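Side-chain contacts in ER-derived vesicles protein ERV41 (Saccharomyces cerevisiae, PDB 3ZLC), which travels in COPII-coated vesicles, is required for efficient transport of some secretory proteins to the Golgi and facilitates retrograde transport, and is represented here by its lumenal domain: residues F161-F166 and Y238-L243; V125-G130 and V195-F200; T177-Q182 and Y189-S194; N38-D41 and D45-L48. All coordinates share one frame; numbering follows the deposited sequence. Where two conformers were deposited one is given.

Interaction 1 (F161-F166 and Y238-L243); sequences FSFGDF and YNFEPL
Phe-163 holds its CG anti to the carbonyl carbon and beside the backbone N (chi1 -64°), and this turn of the side chain sends the ring across to Tyr-238 and Phe-240. Tyr-238 answers from the rarer position, with CG tucked between N and the carbonyl carbon (chi1 48°), which swings its phenol aside and leaves the CB methylene to meet the incoming phenylalanine. The far end of the Phe-163 ring does the touching here: CZ lies 3.8 Å from Tyr-238 CB, and Phe-163 CE2 reaches 4.1 Å from Tyr-238 CG. One step back along the same side of the ring, Phe-163 CD2 comes within 4.0 Å of Phe-240 CE1. The two phenylalanine rings are perpendicular and meet obliquely, centroids 5.9 Å apart. All of it is apolar, and one ring bridges two residues that alternate on the partner strand. An alanine at Phe-163 would remove that ring and would probably open a gap between the sheets, with Tyr-238 CB and Phe-240 CE1 losing their packing partner. Asn-239, between those two residues, points away, and its OD1 takes the N-H of Phe-240 at 2.7 Å. Tyr-212 meets the Phe-163 ring edge-to-face, and Thr-193 of strand 188-200 touches both Phe-163 and Tyr-238. The contact thus joins the ends of strands 156-163 and 233-240, which belong to the two different sheets that face each other here, with Ile-22 and Val-20 of strand 19-28 also packing against the Tyr-238 and Phe-240 side chains.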
loop_
_atom_site.group_PDB
_atom_site.type_symbol
_atom_site.label_atom_id
_atom_site.label_comp_id
_atom_site.label_asym_id
_atom_site.label_seq_id
_atom_site.Cartn_x
_atom_site.Cartn_y
_atom_site.Cartn_z
ATOM N N PHE A 161 3.091 3.050 3.608
ATOM C CA PHE A 161 2.999 3.335 2.183
ATOM C C PHE A 161 3.388 4.802 2.010
ATOM O O PHE A 161 2.644 5.692 2.416
ATOM C CB PHE A 161 1.589 3.096 1.642
ATOM C CG PHE A 161 1.525 3.150 0.152
ATOM C CD1 PHE A 161 2.025 2.096 -0.603
ATOM C CD2 PHE A 161 1.004 4.263 -0.502
ATOM C CE1 PHE A 161 1.994 2.134 -1.990
ATOM C CE2 PHE A 161 0.969 4.309 -1.884
ATOM C CZ PHE A 161 1.470 3.248 -2.630
ATOM N N SER A 162 4.569 5.050 1.454
ATOM C CA SER A 162 5.112 6.409 1.402
ATOM C C SER A 162 5.871 6.594 0.098
ATOM O O SER A 162 6.168 5.607 -0.609
ATOM C CB SER A 162 6.042 6.669 2.597
ATOM O OG SER A 162 7.171 5.813 2.545
ATOM N N PHE A 163 6.174 7.852 -0.213
ATOM C CA PHE A 163 6.881 8.235 -1.440
ATOM C C PHE A 163 8.115 9.003 -1.050
ATOM O O PHE A 163 8.027 10.009 -0.313
ATOM C CB PHE A 163 6.007 9.168 -2.285
ATOM C CG PHE A 163 4.752 8.519 -2.791
ATOM C CD1 PHE A 163 3.613 8.472 -2.003
ATOM C CD2 PHE A 163 4.727 7.915 -4.044
ATOM C CE1 PHE A 163 2.447 7.858 -2.460
ATOM C CE2 PHE A 163 3.557 7.294 -4.519
ATOM C CZ PHE A 163 2.422 7.268 -3.720
ATOM N N GLY A 164 9.268 8.551 -1.538
ATOM C CA GLY A 164 10.502 9.289 -1.324
ATOM C C GLY A 164 11.237 8.895 -0.052
ATOM O O GLY A 164 11.158 7.746 0.399
ATOM N N ASP A 165 11.984 9.840 0.513
ATOM C CA ASP A 165 12.768 9.573 1.711
ATOM C C ASP A 165 11.930 9.777 2.982
ATOM O O ASP A 165 11.193 10.753 3.102
ATOM C CB ASP A 165 13.962 10.527 1.754
ATOM C CG ASP A 165 14.940 10.284 0.619
ATOM O OD1 ASP A 165 15.079 9.121 0.204
ATOM O OD2 ASP A 165 15.551 11.257 0.135
ATOM N N PHE A 166 12.057 8.879 3.946
ATOM C CA PHE A 166 11.311 9.061 5.185
ATOM C C PHE A 166 11.868 10.298 5.894
ATOM O O PHE A 166 13.041 10.650 5.725
ATOM C CB PHE A 166 11.386 7.814 6.068
ATOM C CG PHE A 166 10.059 7.436 6.689
ATOM C CD1 PHE A 166 9.019 6.934 5.901
ATOM C CD2 PHE A 166 9.849 7.588 8.059
ATOM C CE1 PHE A 166 7.789 6.591 6.467
ATOM C CE2 PHE A 166 8.631 7.234 8.639
ATOM C CZ PHE A 166 7.594 6.739 7.836
ATOM N N TYR A 238 -1.418 6.527 -8.215
ATOM C CA TYR A 238 -0.706 7.711 -7.744
ATOM C C TYR A 238 -0.512 8.737 -8.844
ATOM O O TYR A 238 -0.336 8.398 -10.015
ATOM C CB TYR A 238 0.640 7.330 -7.095
ATOM C CG TYR A 238 1.465 6.363 -7.921
ATOM C CD1 TYR A 238 2.286 6.830 -8.939
ATOM C CD2 TYR A 238 1.432 4.990 -7.681
ATOM C CE1 TYR A 238 3.055 5.974 -9.693
ATOM C CE2 TYR A 238 2.209 4.108 -8.451
ATOM C CZ TYR A 238 3.015 4.614 -9.453
ATOM O OH TYR A 238 3.795 3.786 -10.246
ATOM N N ASN A 239 -0.588 10.003 -8.461
ATOM C CA ASN A 239 -0.212 11.080 -9.361
ATOM C C ASN A 239 0.539 12.130 -8.560
ATOM O O ASN A 239 0.425 12.185 -7.327
ATOM C CB ASN A 239 -1.431 11.698 -10.034
ATOM C CG ASN A 239 -1.087 12.313 -11.366
ATOM O OD1 ASN A 239 0.088 12.628 -11.630
ATOM N ND2 ASN A 239 -2.091 12.479 -12.226
ATOM N N PHE A 240 1.295 12.969 -9.255
ATOM C CA PHE A 240 2.182 13.915 -8.585
ATOM C C PHE A 240 1.779 15.332 -8.933
ATOM O O PHE A 240 1.697 15.697 -10.105
ATOM C CB PHE A 240 3.640 13.618 -8.974
ATOM C CG PHE A 240 4.053 12.200 -8.643
ATOM C CD1 PHE A 240 4.548 11.887 -7.389
ATOM C CD2 PHE A 240 3.889 11.174 -9.581
ATOM C CE1 PHE A 240 4.906 10.570 -7.068
ATOM C CE2 PHE A 240 4.237 9.852 -9.264
ATOM C CZ PHE A 240 4.749 9.555 -8.008
ATOM N N GLU A 241 1.499 16.123 -7.903
ATOM C CA GLU A 241 1.015 17.482 -8.110
ATOM C C GLU A 241 2.124 18.374 -8.639
ATOM O O GLU A 241 3.286 18.218 -8.238
ATOM C CB GLU A 241 0.471 18.035 -6.791
ATOM C CG GLU A 241 -0.633 17.151 -6.208
ATOM C CD GLU A 241 -1.370 17.820 -5.073
ATOM O OE1 GLU A 241 -1.048 18.995 -4.803
ATOM O OE2 GLU A 241 -2.270 17.186 -4.462
ATOM N N PRO A 242 1.764 19.321 -9.529
ATOM C CA PRO A 242 2.715 20.244 -10.154
ATOM C C PRO A 242 3.080 21.425 -9.262
ATOM O O PRO A 242 3.518 22.457 -9.776
ATOM C CB PRO A 242 1.940 20.760 -11.374
ATOM C CG PRO A 242 0.505 20.735 -10.943
ATOM C CD PRO A 242 0.412 19.451 -10.109
ATOM N N LEU A 243 2.894 21.289 -7.954
ATOM C CA LEU A 243 3.324 22.332 -7.026
ATOM C C LEU A 243 4.186 21.715 -5.926
ATOM O O LEU A 243 4.306 20.494 -5.845
ATOM C CB LEU A 243 2.126 23.091 -6.441
ATOM C CG LEU A 243 0.922 22.339 -5.869
ATOM C CD1 LEU A 243 1.225 21.710 -4.524
ATOM C CD2 LEU A 243 -0.284 23.273 -5.748
#

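Interaction 2 (V125-G130 and V195-F200); sequences VNRVSG and VVPTLF
Arg-127 and Pro-197 make the close part of this contact, and they make it through a single nitrogen. The arginine NH2 sits 3.3 Å from Pro-197 CB, with CD and CG of the same ring only slightly farther off, so it rests against the ring carbons of the proline, approached obliquely. It gets there because the arginine chain is stretched out from CG to NE and starts with CG opposite the backbone N (chi1 -165°); the backbones themselves come no closer than 9.8 Å, at Arg-127 CA and Val-195 CA. The polar needs of NH2 are met elsewhere: it hydrogen-bonds to OD1 of Asn-210 on strand 209-219, a residue that also touches Val-195 and Pro-197. Strand 117-126 ends just before this arginine, and Arg-127 is the centre of an inverse gamma turn, closed by a weak bond from Val-128 N to Asn-126 O; the turn brings the chain out of one sheet and on toward strand 130-136 of the other, while the arginine reaches over to strand 188-200. Around the proline the fit slackens quickly. Val-195 points toward the arginine, but its CG1 stays 4.4 Å from Arg-127 NH2, and Val-196 turns its side chain away, toward Leu-243 and Ile-245. The solvent side lies at Pro-197, which is partly exposed, whereas Arg-127 and Val-195 are buried.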
loop_
_atom_site.group_PDB
_atom_site.type_symbol
_atom_site.label_atom_id
_atom_site.label_comp_id
_atom_site.label_asym_id
_atom_site.label_seq_id
_atom_site.Cartn_x
_atom_site.Cartn_y
_atom_site.Cartn_z
ATOM N N VAL A 125 10.049 4.208 -9.177
ATOM C CA VAL A 125 9.149 4.326 -10.317
ATOM C C VAL A 125 9.357 5.685 -10.976
ATOM O O VAL A 125 9.897 6.616 -10.357
ATOM C CB VAL A 125 7.664 4.142 -9.902
ATOM C CG1 VAL A 125 7.441 2.787 -9.259
ATOM C CG2 VAL A 125 7.222 5.258 -8.940
ATOM N N ASN A 126 8.949 5.810 -12.230
ATOM C CA ASN A 126 8.984 7.121 -12.861
ATOM C C ASN A 126 8.015 7.999 -12.099
ATOM O O ASN A 126 6.950 7.522 -11.685
ATOM C CB ASN A 126 8.581 7.030 -14.335
ATOM C CG ASN A 126 9.559 6.218 -15.158
ATOM O OD1 ASN A 126 10.772 6.382 -15.036
ATOM N ND2 ASN A 126 9.033 5.331 -16.000
ATOM N N ARG A 127 8.377 9.266 -11.890
ATOM C CA ARG A 127 7.519 10.188 -11.145
ATOM C C ARG A 127 6.470 10.760 -12.099
ATOM O O ARG A 127 6.491 11.954 -12.445
ATOM C CB ARG A 127 8.358 11.303 -10.492
ATOM C CG ARG A 127 7.625 12.108 -9.403
ATOM C CD ARG A 127 8.477 13.263 -8.821
ATOM N NE ARG A 127 7.638 14.114 -7.971
ATOM C CZ ARG A 127 7.501 13.969 -6.655
ATOM N NH1 ARG A 127 8.176 13.015 -6.006
ATOM N NH2 ARG A 127 6.690 14.779 -5.985
ATOM N N VAL A 128 5.577 9.881 -12.554
ATOM C CA VAL A 128 4.460 10.259 -13.423
ATOM C C VAL A 128 3.226 9.505 -12.934
ATOM O O VAL A 128 3.332 8.621 -12.086
ATOM C CB VAL A 128 4.721 9.903 -14.916
ATOM C CG1 VAL A 128 5.865 10.724 -15.488
ATOM C CG2 VAL A 128 4.999 8.411 -15.073
ATOM N N SER A 129 2.054 9.852 -13.456
ATOM C CA SER A 129 0.837 9.133 -13.088
ATOM C C SER A 129 1.006 7.622 -13.336
ATOM O O SER A 129 1.370 7.197 -14.427
ATOM C CB SER A 129 -0.356 9.666 -13.883
ATOM O OG SER A 129 -1.533 8.970 -13.519
ATOM N N GLY A 130 0.767 6.811 -12.315
ATOM C CA GLY A 130 0.925 5.374 -12.483
ATOM C C GLY A 130 0.133 4.612 -11.450
ATOM O O GLY A 130 -0.685 5.192 -10.731
ATOM N N VAL A 195 0.295 13.132 -4.633
ATOM C CA VAL A 195 1.577 13.287 -3.962
ATOM C C VAL A 195 2.123 14.701 -4.160
ATOM O O VAL A 195 2.175 15.208 -5.287
ATOM C CB VAL A 195 2.582 12.227 -4.502
ATOM C CG1 VAL A 195 3.914 12.282 -3.748
ATOM C CG2 VAL A 195 1.981 10.821 -4.375
ATOM N N VAL A 196 2.527 15.332 -3.062
ATOM C CA VAL A 196 3.043 16.698 -3.104
ATOM C C VAL A 196 4.475 16.687 -2.624
ATOM O O VAL A 196 4.738 16.218 -1.510
ATOM C CB VAL A 196 2.244 17.608 -2.163
ATOM C CG1 VAL A 196 2.747 19.062 -2.257
ATOM C CG2 VAL A 196 0.788 17.542 -2.499
ATOM N N PRO A 197 5.420 17.183 -3.460
ATOM C CA PRO A 197 6.808 17.240 -2.999
ATOM C C PRO A 197 6.965 18.419 -2.050
ATOM O O PRO A 197 6.337 19.462 -2.245
ATOM C CB PRO A 197 7.600 17.500 -4.291
ATOM C CG PRO A 197 6.636 18.310 -5.155
ATOM C CD PRO A 197 5.267 17.689 -4.843
ATOM N N THR A 198 7.787 18.266 -1.020
ATOM C CA THR A 198 7.946 19.357 -0.063
ATOM C C THR A 198 9.412 19.704 0.160
ATOM O O THR A 198 10.291 18.847 0.074
ATOM C CB THR A 198 7.313 19.004 1.278
ATOM O OG1 THR A 198 7.834 17.743 1.728
ATOM C CG2 THR A 198 5.802 18.919 1.142
ATOM N N LEU A 199 9.678 20.969 0.427
ATOM C CA LEU A 199 11.024 21.360 0.795
ATOM C C LEU A 199 10.992 21.852 2.231
ATOM O O LEU A 199 10.427 22.908 2.521
ATOM C CB LEU A 199 11.568 22.438 -0.156
ATOM C CG LEU A 199 12.893 23.112 0.252
ATOM C CD1 LEU A 199 13.886 22.101 0.771
ATOM C CD2 LEU A 199 13.512 23.884 -0.906
ATOM N N PHE A 200 11.564 21.067 3.141
ATOM C CA PHE A 200 11.710 21.518 4.520
ATOM C C PHE A 200 13.099 22.103 4.635
ATOM O O PHE A 200 14.085 21.363 4.590
ATOM C CB PHE A 200 11.593 20.355 5.505
ATOM C CG PHE A 200 10.236 19.713 5.535
ATOM C CD1 PHE A 200 9.214 20.239 6.327
ATOM C CD2 PHE A 200 9.984 18.573 4.790
ATOM C CE1 PHE A 200 7.959 19.638 6.356
ATOM C CE2 PHE A 200 8.727 17.964 4.816
ATOM C CZ PHE A 200 7.715 18.503 5.601
#

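Interaction 3 (T177-Q182 and Y189-S194); sequences TAQFNQ and YVYYTS
Gln-179 and Tyr-191 share the one direct hydrogen bond between the segments: Gln-179 NE2 donates to Tyr-191 OH at 2.8 Å, with an N-H...O angle of 158°. The phenolic oxygen lies close to the amide plane, while that plane stands 72° from the ring. His-156 NE2 also bonds this hydroxyl. Water extends the polar part. One molecule donates to Thr-177 OG1 at 2.8 Å and also bonds Tyr-191 OH; a second accepts from Gln-179 NE2 at 3.0 Å, sits over one face of the Tyr-191 ring, and makes a weak bond to Val-190 O. The remaining contact is van der Waals. With CG beside its backbone N (chi1 -70°) and the chain extended beyond, Gln-179 runs alongside Tyr-189 in the opposite sense, laying OE1 at the ring edge, 3.3 Å from Tyr-189 CE2; Gln-179 CB packs on the same carbon at 3.6 Å. His-156 meets the Tyr-189 ring edge-to-face. Strand 177-179 belongs to one sheet and strand 188-200 to the other, so the space between them holds a buried polar cluster: Gln-179 NE2, His-156 and water together grip the tyrosine hydroxyl, which should fix both the phenol and the amide in rotation.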
loop_
_atom_site.group_PDB
_atom_site.type_symbol
_atom_site.label_atom_id
_atom_site.label_comp_id
_atom_site.label_asym_id
_atom_site.label_seq_id
_atom_site.Cartn_x
_atom_site.Cartn_y
_atom_site.Cartn_z
ATOM N N THR A 177 -2.985 1.359 8.858
ATOM C CA THR A 177 -4.412 1.212 8.595
ATOM C C THR A 177 -4.643 -0.211 8.123
ATOM O O THR A 177 -3.704 -0.882 7.713
ATOM C CB THR A 177 -4.893 2.162 7.489
ATOM O OG1 THR A 177 -4.219 1.841 6.273
ATOM C CG2 THR A 177 -4.612 3.619 7.862
ATOM N N ALA A 178 -5.889 -0.666 8.170
ATOM C CA ALA A 178 -6.221 -2.014 7.715
ATOM C C ALA A 178 -7.635 -2.021 7.154
ATOM O O ALA A 178 -8.493 -1.242 7.592
ATOM C CB ALA A 178 -6.096 -3.021 8.882
ATOM N N GLN A 179 -7.870 -2.895 6.184
ATOM C CA GLN A 179 -9.220 -3.171 5.709
ATOM C C GLN A 179 -9.436 -4.678 5.716
ATOM O O GLN A 179 -8.577 -5.446 5.279
ATOM C CB GLN A 179 -9.432 -2.578 4.307
ATOM C CG GLN A 179 -9.490 -1.045 4.320
ATOM C CD GLN A 179 -10.210 -0.436 3.120
ATOM O OE1 GLN A 179 -11.430 -0.550 2.991
ATOM N NE2 GLN A 179 -9.453 0.237 2.247
ATOM N N PHE A 180 -10.581 -5.101 6.234
ATOM C CA PHE A 180 -10.935 -6.504 6.193
ATOM C C PHE A 180 -12.442 -6.678 6.213
ATOM O O PHE A 180 -13.178 -5.849 6.746
ATOM C CB PHE A 180 -10.302 -7.271 7.354
ATOM C CG PHE A 180 -10.985 -7.053 8.655
ATOM C CD1 PHE A 180 -12.034 -7.874 9.047
ATOM C CD2 PHE A 180 -10.582 -6.033 9.495
ATOM C CE1 PHE A 180 -12.679 -7.671 10.249
ATOM C CE2 PHE A 180 -11.214 -5.835 10.707
ATOM C CZ PHE A 180 -12.268 -6.648 11.082
ATOM N N ASN A 181 -12.886 -7.785 5.646
ATOM C CA ASN A 181 -14.305 -8.105 5.591
ATOM C C ASN A 181 -14.353 -9.605 5.414
ATOM O O ASN A 181 -14.063 -10.112 4.328
ATOM C CB ASN A 181 -14.983 -7.392 4.406
ATOM C CG ASN A 181 -16.497 -7.627 4.354
ATOM O OD1 ASN A 181 -17.008 -8.654 4.816
ATOM N ND2 ASN A 181 -17.216 -6.673 3.772
ATOM N N GLN A 182 -14.695 -10.316 6.482
ATOM C CA GLN A 182 -14.665 -11.770 6.451
ATOM C C GLN A 182 -15.728 -12.321 5.501
ATOM O O GLN A 182 -15.625 -13.458 5.040
ATOM C CB GLN A 182 -14.814 -12.338 7.871
ATOM C CG GLN A 182 -13.809 -11.754 8.872
ATOM C CD GLN A 182 -13.798 -12.481 10.211
ATOM O OE1 GLN A 182 -14.218 -11.934 11.236
ATOM N NE2 GLN A 182 -13.300 -13.714 10.210
ATOM N N TYR A 189 -9.779 -3.237 -3.520
ATOM C CA TYR A 189 -9.544 -1.972 -2.856
ATOM C C TYR A 189 -8.676 -1.084 -3.741
ATOM O O TYR A 189 -7.629 -1.519 -4.242
ATOM C CB TYR A 189 -8.835 -2.220 -1.513
ATOM C CG TYR A 189 -9.611 -3.121 -0.560
ATOM C CD1 TYR A 189 -9.457 -4.502 -0.592
ATOM C CD2 TYR A 189 -10.484 -2.578 0.384
ATOM C CE1 TYR A 189 -10.157 -5.320 0.286
ATOM C CE2 TYR A 189 -11.184 -3.383 1.264
ATOM C CZ TYR A 189 -11.013 -4.754 1.208
ATOM O OH TYR A 189 -11.716 -5.561 2.077
ATOM N N VAL A 190 -9.103 0.162 -3.932
ATOM C CA VAL A 190 -8.341 1.097 -4.764
ATOM C C VAL A 190 -8.073 2.357 -3.965
ATOM O O VAL A 190 -9.007 2.965 -3.431
ATOM C CB VAL A 190 -9.100 1.466 -6.053
ATOM C CG1 VAL A 190 -8.206 2.320 -6.971
ATOM C CG2 VAL A 190 -9.536 0.199 -6.795
ATOM N N TYR A 191 -6.803 2.731 -3.861
ATOM C CA TYR A 191 -6.449 3.982 -3.219
ATOM C C TYR A 191 -5.922 4.968 -4.262
ATOM O O TYR A 191 -4.995 4.646 -5.030
ATOM C CB TYR A 191 -5.379 3.741 -2.167
ATOM C CG TYR A 191 -5.752 2.763 -1.064
ATOM C CD1 TYR A 191 -6.456 3.187 0.063
ATOM C CD2 TYR A 191 -5.369 1.430 -1.131
ATOM C CE1 TYR A 191 -6.780 2.299 1.098
ATOM C CE2 TYR A 191 -5.684 0.534 -0.104
ATOM C CZ TYR A 191 -6.383 0.985 1.013
ATOM O OH TYR A 191 -6.702 0.104 2.031
ATOM N N TYR A 192 -6.511 6.161 -4.293
ATOM C CA TYR A 192 -6.037 7.232 -5.173
ATOM C C TYR A 192 -5.240 8.242 -4.381
ATOM O O TYR A 192 -5.809 9.045 -3.631
ATOM C CB TYR A 192 -7.215 7.944 -5.827
ATOM C CG TYR A 192 -7.942 7.088 -6.831
ATOM C CD1 TYR A 192 -8.980 6.251 -6.436
ATOM C CD2 TYR A 192 -7.591 7.114 -8.181
ATOM C CE1 TYR A 192 -9.651 5.456 -7.361
ATOM C CE2 TYR A 192 -8.262 6.329 -9.112
ATOM C CZ TYR A 192 -9.283 5.503 -8.690
ATOM O OH TYR A 192 -9.941 4.716 -9.603
ATOM N N THR A 193 -3.926 8.226 -4.567
ATOM C CA THR A 193 -3.042 9.064 -3.754
ATOM C C THR A 193 -2.514 10.215 -4.588
ATOM O O THR A 193 -2.100 10.016 -5.739
ATOM C CB THR A 193 -1.846 8.264 -3.196
ATOM O OG1 THR A 193 -1.034 7.770 -4.280
ATOM C CG2 THR A 193 -2.340 7.113 -2.315
ATOM N N SER A 194 -2.538 11.421 -4.027
ATOM C CA SER A 194 -2.057 12.595 -4.757
ATOM C C SER A 194 -0.862 13.124 -3.978
ATOM O O SER A 194 -0.988 13.522 -2.807
ATOM C CB SER A 194 -3.148 13.659 -4.856
ATOM O OG SER A 194 -2.715 14.776 -5.637
HETATM O O HOH W 1 -6.253 1.327 4.475
HETATM O O HOH W 2 -9.875 1.295 -0.572
#

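Interaction 4 (N38-D41 and D45-L48); sequences NVRD and DRKL
Val-39 O receives the N-H of Lys-47 at 2.8 Å, almost perfectly straight (179°), and the CA-H of Arg-46 closes on the same oxygen at 3.5 Å. The return bond runs from Val-39 N to Lys-47 O at 2.9 Å, making an antiparallel hydrogen-bonded pair; Asn-38 and Leu-48 form the adjoining non-hydrogen-bonded pair. On the Asn-38 face, Arg-40 sets CG between its backbone N and carbonyl carbon (chi1 57°) and then extends to NE, which carries it out roughly parallel to Arg-46. Arg-46 brings NH1 over one face of the Arg-40 guanidinium, 3.0 Å from Arg-40 NE, with the planes 80° apart. Both atoms are donors, a meeting of like charges whose closeness is doubtful, since Arg-46 is exposed, bent, and touches a crystal neighbour. An alanine in place of Arg-40 is likely to leave Glu-131 without its long, weak ion-pair partner and the Arg-46 side chain without this neighbour. Arg-46 CD packs against Asn-38 CB in one of that residue's two conformers. The contact is a beta hairpin at the edge of the larger sheet: strand 35-41 has strand 47-48 on one flank and strand 130-136 on the other, where Gln-133 touches both arginines.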
loop_
_atom_site.group_PDB
_atom_site.type_symbol
_atom_site.label_atom_id
_atom_site.label_comp_id
_atom_site.label_asym_id
_atom_site.label_seq_id
_atom_site.Cartn_x
_atom_site.Cartn_y
_atom_site.Cartn_z
ATOM N N ASN A 38 2.471 -5.719 -9.782
ATOM C CA ASN A 38 2.826 -5.031 -11.023
ATOM C C ASN A 38 2.864 -3.511 -10.841
ATOM O O ASN A 38 2.136 -2.959 -10.011
ATOM C CB ASN A 38 1.815 -5.361 -12.124
ATOM C CG ASN A 38 1.966 -6.782 -12.669
ATOM O OD1 ASN A 38 2.730 -7.024 -13.609
ATOM N ND2 ASN A 38 1.220 -7.723 -12.089
ATOM N N VAL A 39 3.703 -2.843 -11.629
ATOM C CA VAL A 39 3.699 -1.384 -11.705
ATOM C C VAL A 39 3.405 -1.038 -13.156
ATOM O O VAL A 39 3.897 -1.699 -14.087
ATOM C CB VAL A 39 5.047 -0.745 -11.271
ATOM C CG1 VAL A 39 5.073 0.740 -11.626
ATOM C CG2 VAL A 39 5.254 -0.888 -9.791
ATOM N N ARG A 40 2.563 -0.039 -13.381
ATOM C CA ARG A 40 2.486 0.497 -14.728
ATOM C C ARG A 40 2.307 1.995 -14.660
ATOM O O ARG A 40 1.859 2.522 -13.638
ATOM C CB ARG A 40 1.389 -0.173 -15.551
ATOM C CG ARG A 40 0.011 -0.098 -14.952
ATOM C CD ARG A 40 -1.010 -0.107 -16.074
ATOM N NE ARG A 40 -2.379 0.044 -15.586
ATOM C CZ ARG A 40 -3.460 -0.028 -16.356
ATOM N NH1 ARG A 40 -3.336 -0.255 -17.658
ATOM N NH2 ARG A 40 -4.664 0.124 -15.822
ATOM N N ASP A 41 2.689 2.691 -15.726
ATOM C CA ASP A 41 2.506 4.139 -15.751
ATOM C C ASP A 41 2.210 4.641 -17.153
ATOM O O ASP A 41 2.088 3.848 -18.093
ATOM C CB ASP A 41 3.689 4.880 -15.088
ATOM C CG ASP A 41 5.024 4.653 -15.800
ATOM O OD1 ASP A 41 5.066 4.659 -17.046
ATOM O OD2 ASP A 41 6.046 4.491 -15.099
ATOM N N ASP A 45 4.036 -0.182 -20.235
ATOM C CA ASP A 45 3.138 -1.297 -19.999
ATOM C C ASP A 45 3.485 -1.915 -18.647
ATOM O O ASP A 45 4.518 -1.587 -18.059
ATOM C CB ASP A 45 3.324 -2.333 -21.107
ATOM C CG ASP A 45 2.066 -3.132 -21.377
ATOM O OD1 ASP A 45 0.990 -2.510 -21.538
ATOM O OD2 ASP A 45 2.158 -4.378 -21.420
ATOM N N ARG A 46 2.625 -2.806 -18.158
ATOM C CA ARG A 46 2.859 -3.488 -16.882
ATOM C C ARG A 46 4.251 -4.090 -16.750
ATOM O O ARG A 46 4.691 -4.873 -17.599
ATOM C CB ARG A 46 1.824 -4.587 -16.654
ATOM C CG ARG A 46 0.417 -4.063 -16.524
ATOM C CD ARG A 46 -0.317 -4.699 -15.356
ATOM N NE ARG A 46 -1.665 -5.107 -15.746
ATOM C CZ ARG A 46 -2.653 -4.259 -16.026
ATOM N NH1 ARG A 46 -2.453 -2.951 -15.959
ATOM N NH2 ARG A 46 -3.845 -4.720 -16.376
ATOM N N LYS A 47 4.939 -3.699 -15.683
ATOM C CA LYS A 47 6.219 -4.286 -15.310
ATOM C C LYS A 47 6.053 -5.074 -14.013
ATOM O O LYS A 47 5.636 -4.519 -12.982
ATOM C CB LYS A 47 7.281 -3.198 -15.126
ATOM C CG LYS A 47 8.613 -3.703 -14.576
ATOM C CD LYS A 47 9.681 -2.611 -14.596
ATOM C CE LYS A 47 9.413 -1.513 -13.566
ATOM N NZ LYS A 47 10.369 -0.369 -13.700
ATOM N N LEU A 48 6.373 -6.362 -14.069
ATOM C CA LEU A 48 6.353 -7.215 -12.879
ATOM C C LEU A 48 7.386 -6.760 -11.856
ATOM O O LEU A 48 8.570 -6.612 -12.169
ATOM C CB LEU A 48 6.606 -8.676 -13.252
ATOM C CG LEU A 48 5.379 -9.572 -13.431
ATOM C CD1 LEU A 48 5.792 -10.955 -13.922
ATOM C CD2 LEU A 48 4.612 -9.690 -12.136
#

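Overall arrangement
Interaction 4 comes first along the chain, as a local hairpin; the other three follow and interlock, for the segments of interactions 1 and 2 alternate while both segments of interaction 3 fall between those of either. Interactions 1 and 2 are neighbours, their centres about 4 Å apart, and backbone hydrogen bonds, the one from Glu-241 probable, tie Asn-239 and Glu-241 to Val-195. Strand 188-200 serves interactions 2 and 3, whose centres are about 21 Å apart. Interaction 4 lies about 18 Å from interactions 1 and 2, centre to centre, linked to the latter by Asp-41 and Asn-126. Interactions 1, 2 and 3 join the two sheets of this lumenal domain face to face at several points.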